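Ribosomal-protein-S5-alanine N-acetyltransferase (Vibrio fischeri, PDB 3IGR) probably transfers an acetyl group from acetyl-CoA to the N-terminal alanine of ribosomal protein uS5, as a GNAT-family enzyme of the RimJ subfamily. Local coordinates at residues S17-A20 with V21-A24. Numbering follows the deposited sequence.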
loop_
_atom_site.group_PDB
_atom_site.type_symbol
_atom_site.label_atom_id
_atom_site.label_comp_id
_atom_site.label_asym_id
_atom_site.label_seq_id
_atom_site.Cartn_x
_atom_site.Cartn_y
_atom_site.Cartn_z
ATOM N N SER A 17 -13.971 6.518 -28.432
ATOM C CA SER A 17 -15.032 6.101 -29.345
ATOM C C SER A 17 -14.877 4.646 -29.802
ATOM O O SER A 17 -15.854 3.898 -29.810
ATOM C CB SER A 17 -15.106 7.042 -30.552
ATOM O OG SER A 17 -15.517 8.344 -30.160
ATOM N N SER A 18 -13.649 4.245 -30.148
ATOM C CA SER A 18 -13.370 2.884 -30.634
ATOM C C SER A 18 -13.658 1.764 -29.622
ATOM O O SER A 18 -13.700 0.588 -29.998
ATOM C CB SER A 18 -11.922 2.780 -31.136
ATOM O OG SER A 18 -11.012 3.349 -30.195
ATOM N N ASP A 19 -13.841 2.129 -28.351
ATOM C CA ASP A 19 -14.134 1.170 -27.273
ATOM C C ASP A 19 -15.607 0.732 -27.145
ATOM O O ASP A 19 -15.964 0.024 -26.192
ATOM C CB ASP A 19 -13.702 1.740 -25.919
ATOM C CG ASP A 19 -12.208 1.855 -25.773
ATOM O OD1 ASP A 19 -11.475 0.973 -26.276
ATOM O OD2 ASP A 19 -11.759 2.828 -25.128
ATOM N N ALA A 20 -16.458 1.155 -28.081
ATOM C CA ALA A 20 -17.911 0.963 -27.950
ATOM C C ALA A 20 -18.301 -0.488 -27.687
ATOM O O ALA A 20 -19.105 -0.761 -26.798
ATOM C CB ALA A 20 -18.652 1.513 -29.183
ATOM N N VAL A 21 -17.706 -1.410 -28.448
ATOM C CA VAL A 21 -18.028 -2.833 -28.346
ATOM C C VAL A 21 -17.454 -3.437 -27.070
ATOM O O VAL A 21 -18.146 -4.140 -26.338
ATOM C CB VAL A 21 -17.531 -3.624 -29.591
ATOM C CG1 VAL A 21 -17.699 -5.125 -29.394
ATOM C CG2 VAL A 21 -18.275 -3.170 -30.832
ATOM N N THR A 22 -16.190 -3.146 -26.804
ATOM C CA THR A 22 -15.504 -3.736 -25.663
ATOM C C THR A 22 -16.034 -3.265 -24.302
ATOM O O THR A 22 -16.137 -4.069 -23.376
ATOM C CB THR A 22 -13.973 -3.576 -25.763
ATOM O OG1 THR A 22 -13.358 -4.195 -24.629
ATOM C CG2 THR A 22 -13.570 -2.119 -25.810
ATOM N N ILE A 23 -16.377 -1.984 -24.172
ATOM C CA ILE A 23 -17.023 -1.537 -22.932
ATOM C C ILE A 23 -18.411 -2.180 -22.748
ATOM O O ILE A 23 -18.781 -2.557 -21.633
ATOM C CB ILE A 23 -17.060 0.024 -22.761
ATOM C CG1 ILE A 23 -17.412 0.411 -21.317
ATOM C CG2 ILE A 23 -18.036 0.674 -23.746
ATOM C CD1 ILE A 23 -16.375 0.013 -20.299
ATOM N N ALA A 24 -19.159 -2.307 -23.841
ATOM C CA ALA A 24 -20.464 -2.970 -23.817
ATOM C C ALA A 24 -20.315 -4.410 -23.329
ATOM O O ALA A 24 -21.029 -4.829 -22.414
ATOM C CB ALA A 24 -21.112 -2.946 -25.215
HETATM O O HOH W 1 -14.539 -1.913 -28.813
#
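D19 starts the helix with its carbonyl: I23 N donates to D19 O at 2.9 Å, almost straight at 174°. From the residue just before, S18 O receives a hydrogen bond at 2.9 Å from a water that in turn accepts from T22 N, so a backbone N-H of the first helical turn is satisfied by solvent. D19 holds the N-cap position, but its carboxylate caps nothing; it turns back instead, OD2 forming a salt bridge with R13 and a hydrogen bond with K16 N. An aspartate suits this buried position because its negative charge is met by R13 and by the N-H of K16. The D19 and T22 side chains leave the backbone in the same direction, alongside each other, and T22 CG2 lies 3.2 Å from D19 O. A chi1 of -179° sends T22 OG1 away from its own backbone N and leaves CG2 between that N and the carbonyl carbon, facing the D19 carbonyl, while OG1 accepts a weak hydrogen bond from I80 N. A20 is small enough to sit against L55 of helix 48-63, and A20 O accepts a weak hydrogen bond from A24 N at 3.3 Å. Branched I23 sets CG2 3.5 Å from A20 O and also packs on W51 and I80, between helix 48-63 and strand 79-90. Here a 3-10 turn after strand 10-14 passes into the N-terminus of helix 20-29, the first helix of the GNAT fold.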